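Local coordinates for mandelate racemase / muconate lactonizing enzyme, C-terminal domain protein (PDB 4JHM) that is of unassigned function but belongs to the mandelate racemase / muconate lactonizing enzyme family of the enolase superfamily, at residues E330-T342 with G357-S369. Numbering follows the deposited sequence.
Sequences EAFELASKTQIRT and GVEMDWDAVKEAS
Ser-336 and Met-360, a selenomethionine in this model, sit opposite each other in a single antiparallel bridge that joins the two loops. Its two backbone bonds flank the pair: Asp-361 N donates to Ala-335 O at 2.8 Å, and Lys-337 N donates to Glu-359 O at 3.0 Å. Because both bonds run between their neighbours, Ser-336 and Met-360 themselves form a non-hydrogen-bonded pair. One residue further, a side chain takes over from the backbone. Thr-338 turns OG1 beside its own backbone N (chi1 -58°), where the hydroxyl oxygen accepts from Glu-359 N at 3.0 Å in a nearly straight bond, 175° at the hydrogen.

Beyond the bridge, the methyl of Ala-335 points at the helix 362-368 and meets Ala-364 CB and Val-365 CG1, while Leu-334 CD2 reaches Ala-368 CB one turn along, a looser touch at 4.5 Å. Over the outer side runs Lys-337, extended past CG, crossing the Asp-361 side chain at about a right angle with CE 3.8 Å from Asp-361 CB. Its NZ stays 5.1 Å from both Glu-359 OE2 and Asp-361 OD1, so any attraction is probably long-range.

Asp-361 is also the N-cap of the helix: OD1 accepts from Ala-364 N at 2.9 Å, and weakly from Asp-363 N. Further out, Met-360 touches Thr-304 of helix 304-316, and Leu-16 of strand 8-16 packs on Leu-334, Val-365 and Ala-368. The contact thus ties a loop of the barrel domain to the short helix leading into strand 369-376, an outermost strand of the antiparallel sheet within the chain. Since Asp-361 gives its N-H to the loop and its carboxylate to the helix, it couples the bridge to the helix start, which probably holds the two in a set relation.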
# COMPACT_ATOMS: atom_id res chain seq x y z
N GLU A 330 -39.71 -4.49 31.77
CA GLU A 330 -40.87 -5.39 31.79
C GLU A 330 -41.16 -6.09 30.46
O GLU A 330 -41.39 -7.30 30.44
CB GLU A 330 -42.12 -4.62 32.25
CG GLU A 330 -42.08 -4.19 33.71
CD GLU A 330 -41.23 -2.95 33.96
OE1 GLU A 330 -41.33 -2.37 35.06
OE2 GLU A 330 -40.45 -2.55 33.06
N ALA A 331 -41.17 -5.35 29.36
CA ALA A 331 -41.53 -5.91 28.07
C ALA A 331 -40.70 -7.16 27.76
O ALA A 331 -41.24 -8.19 27.36
CB ALA A 331 -41.37 -4.87 26.97
N PHE A 332 -39.39 -7.05 27.95
CA PHE A 332 -38.47 -8.13 27.62
C PHE A 332 -38.29 -9.14 28.77
O PHE A 332 -37.35 -9.92 28.78
CB PHE A 332 -37.11 -7.56 27.23
CG PHE A 332 -37.15 -6.74 25.97
CD1 PHE A 332 -37.39 -7.34 24.75
CD2 PHE A 332 -36.95 -5.37 26.01
CE1 PHE A 332 -37.43 -6.59 23.59
CE2 PHE A 332 -36.98 -4.62 24.85
CZ PHE A 332 -37.23 -5.23 23.64
N GLU A 333 -39.21 -9.12 29.72
CA GLU A 333 -39.17 -10.09 30.80
C GLU A 333 -40.30 -11.12 30.67
O GLU A 333 -40.69 -11.76 31.66
CB GLU A 333 -39.20 -9.38 32.16
CG GLU A 333 -37.97 -8.51 32.41
CD GLU A 333 -38.02 -7.77 33.74
OE1 GLU A 333 -39.13 -7.58 34.28
OE2 GLU A 333 -36.95 -7.37 34.24
N LEU A 334 -40.81 -11.29 29.46
CA LEU A 334 -41.89 -12.25 29.19
C LEU A 334 -41.63 -13.64 29.77
O LEU A 334 -40.55 -14.20 29.60
CB LEU A 334 -42.12 -12.39 27.67
CG LEU A 334 -43.36 -11.69 27.10
CD1 LEU A 334 -43.14 -10.19 26.98
CD2 LEU A 334 -43.71 -12.28 25.74
N ALA A 335 -42.63 -14.18 30.45
CA ALA A 335 -42.60 -15.56 30.93
C ALA A 335 -41.27 -15.94 31.59
O ALA A 335 -40.84 -17.10 31.52
CB ALA A 335 -42.90 -16.52 29.79
N SER A 336 -40.62 -14.97 32.22
CA SER A 336 -39.33 -15.20 32.84
C SER A 336 -39.40 -15.10 34.36
O SER A 336 -39.92 -14.13 34.90
CB SER A 336 -38.30 -14.21 32.33
OG SER A 336 -37.01 -14.54 32.81
N LYS A 337 -38.86 -16.11 35.03
CA LYS A 337 -38.74 -16.10 36.48
C LYS A 337 -37.43 -15.43 36.89
O LYS A 337 -37.10 -15.35 38.08
CB LYS A 337 -38.78 -17.53 37.01
CG LYS A 337 -40.09 -18.25 36.72
CD LYS A 337 -39.99 -19.72 37.08
CE LYS A 337 -41.35 -20.40 37.00
NZ LYS A 337 -41.23 -21.87 36.79
N THR A 338 -36.68 -14.95 35.91
CA THR A 338 -35.39 -14.31 36.15
C THR A 338 -35.43 -12.86 35.72
O THR A 338 -36.06 -12.53 34.72
CB THR A 338 -34.27 -15.01 35.36
OG1 THR A 338 -34.22 -16.39 35.72
CG2 THR A 338 -32.92 -14.35 35.65
N GLN A 339 -34.75 -11.99 36.45
CA GLN A 339 -34.71 -10.57 36.10
C GLN A 339 -33.29 -10.01 36.15
O GLN A 339 -32.72 -9.81 37.22
CB GLN A 339 -35.61 -9.76 37.03
CG GLN A 339 -37.09 -10.09 36.87
CD GLN A 339 -37.97 -9.21 37.74
OE1 GLN A 339 -39.05 -8.81 37.32
NE2 GLN A 339 -37.51 -8.91 38.95
N ILE A 340 -32.73 -9.75 34.97
CA ILE A 340 -31.43 -9.11 34.88
C ILE A 340 -31.62 -7.60 34.80
O ILE A 340 -31.70 -7.04 33.71
CB ILE A 340 -30.63 -9.62 33.66
CG1 ILE A 340 -30.43 -11.13 33.77
CG2 ILE A 340 -29.29 -8.91 33.58
CD1 ILE A 340 -29.68 -11.75 32.62
N ARG A 341 -31.71 -6.96 35.96
CA ARG A 341 -31.91 -5.52 36.02
C ARG A 341 -30.62 -4.82 36.43
O ARG A 341 -29.61 -5.47 36.71
CB ARG A 341 -33.03 -5.20 37.02
CG ARG A 341 -34.28 -6.02 36.78
CD ARG A 341 -35.50 -5.44 37.48
NE ARG A 341 -36.71 -5.70 36.72
CZ ARG A 341 -37.92 -5.26 37.04
NH1 ARG A 341 -38.10 -4.53 38.14
NH2 ARG A 341 -38.96 -5.55 36.26
N THR A 342 -30.66 -3.49 36.46
CA THR A 342 -29.48 -2.69 36.74
C THR A 342 -29.56 -2.12 38.15
O THR A 342 -30.52 -1.42 38.48
CB THR A 342 -29.34 -1.55 35.71
OG1 THR A 342 -29.04 -2.10 34.41
CG2 THR A 342 -28.25 -0.57 36.11
N GLY A 357 -28.20 -19.37 33.77
CA GLY A 357 -28.84 -18.95 35.01
C GLY A 357 -30.20 -18.33 34.72
O GLY A 357 -30.64 -17.45 35.45
N VAL A 358 -30.84 -18.79 33.65
CA VAL A 358 -32.16 -18.28 33.29
C VAL A 358 -33.22 -19.35 33.51
O VAL A 358 -33.17 -20.43 32.93
CB VAL A 358 -32.21 -17.83 31.82
CG1 VAL A 358 -33.62 -17.39 31.45
CG2 VAL A 358 -31.22 -16.71 31.56
N GLU A 359 -34.19 -19.02 34.35
CA GLU A 359 -35.31 -19.89 34.63
C GLU A 359 -36.55 -19.29 33.98
O GLU A 359 -36.80 -18.09 34.09
CB GLU A 359 -35.50 -20.04 36.14
CG GLU A 359 -36.15 -21.34 36.57
CD GLU A 359 -35.85 -21.69 38.02
OE1 GLU A 359 -35.01 -21.01 38.64
OE2 GLU A 359 -36.46 -22.66 38.54
N MSE A 360 -37.33 -20.12 33.29
CA MSE A 360 -38.50 -19.63 32.57
C MSE A 360 -39.74 -20.21 33.15
O MSE A 360 -39.74 -21.35 33.62
CB MSE A 360 -38.42 -20.05 31.10
CG MSE A 360 -37.22 -19.44 30.39
SE MSE A 360 -37.74 -17.72 29.57
CE MSE A 360 -36.86 -16.53 30.86
N ASP A 361 -40.81 -19.42 33.14
CA ASP A 361 -42.15 -19.90 33.47
C ASP A 361 -42.73 -20.52 32.20
O ASP A 361 -43.02 -19.82 31.24
CB ASP A 361 -43.02 -18.75 33.96
CG ASP A 361 -44.45 -19.17 34.25
OD1 ASP A 361 -44.91 -20.18 33.68
OD2 ASP A 361 -45.12 -18.48 35.04
N TRP A 362 -42.89 -21.84 32.21
CA TRP A 362 -43.22 -22.56 30.98
C TRP A 362 -44.71 -22.61 30.70
O TRP A 362 -45.13 -22.92 29.58
CB TRP A 362 -42.61 -23.96 31.02
CG TRP A 362 -41.12 -23.91 30.92
CD1 TRP A 362 -40.22 -24.17 31.92
CD2 TRP A 362 -40.36 -23.54 29.77
NE1 TRP A 362 -38.94 -24.00 31.45
CE2 TRP A 362 -39.00 -23.61 30.13
CE3 TRP A 362 -40.69 -23.16 28.47
CZ2 TRP A 362 -37.97 -23.32 29.24
CZ3 TRP A 362 -39.67 -22.87 27.58
CH2 TRP A 362 -38.33 -22.95 27.97
N ASP A 363 -45.52 -22.29 31.70
CA ASP A 363 -46.95 -22.14 31.48
C ASP A 363 -47.22 -20.75 30.91
O ASP A 363 -48.24 -20.53 30.26
CB ASP A 363 -47.74 -22.36 32.78
CG ASP A 363 -47.71 -23.81 33.22
OD1 ASP A 363 -46.66 -24.47 33.02
OD2 ASP A 363 -48.73 -24.30 33.75
N ALA A 364 -46.29 -19.83 31.16
CA ALA A 364 -46.42 -18.46 30.67
C ALA A 364 -46.11 -18.40 29.19
O ALA A 364 -46.82 -17.73 28.43
CB ALA A 364 -45.49 -17.53 31.44
N VAL A 365 -45.07 -19.11 28.76
CA VAL A 365 -44.69 -19.13 27.35
C VAL A 365 -45.78 -19.82 26.54
O VAL A 365 -46.24 -19.28 25.53
CB VAL A 365 -43.32 -19.80 27.10
CG1 VAL A 365 -42.22 -19.07 27.84
CG2 VAL A 365 -43.35 -21.27 27.48
N LYS A 366 -46.20 -21.00 26.98
CA LYS A 366 -47.28 -21.71 26.30
C LYS A 366 -48.39 -20.72 26.01
O LYS A 366 -48.88 -20.64 24.89
CB LYS A 366 -47.80 -22.87 27.16
N GLU A 367 -48.76 -19.94 27.03
CA GLU A 367 -49.81 -18.93 26.93
C GLU A 367 -49.54 -17.85 25.87
O GLU A 367 -50.47 -17.40 25.19
CB GLU A 367 -50.03 -18.28 28.30
CG GLU A 367 -51.00 -17.10 28.31
CD GLU A 367 -52.39 -17.47 27.83
OE1 GLU A 367 -52.72 -18.68 27.80
OE2 GLU A 367 -53.16 -16.55 27.49
N ALA A 368 -48.29 -17.43 25.73
CA ALA A 368 -47.94 -16.36 24.79
C ALA A 368 -47.53 -16.91 23.42
O ALA A 368 -47.33 -16.14 22.49
CB ALA A 368 -46.83 -15.49 25.36
N SER A 369 -47.43 -18.22 23.32
CA SER A 369 -46.87 -18.85 22.13
C SER A 369 -47.91 -19.01 21.02
O SER A 369 -48.83 -19.82 21.13
CB SER A 369 -46.28 -20.21 22.49
OG SER A 369 -45.64 -20.81 21.38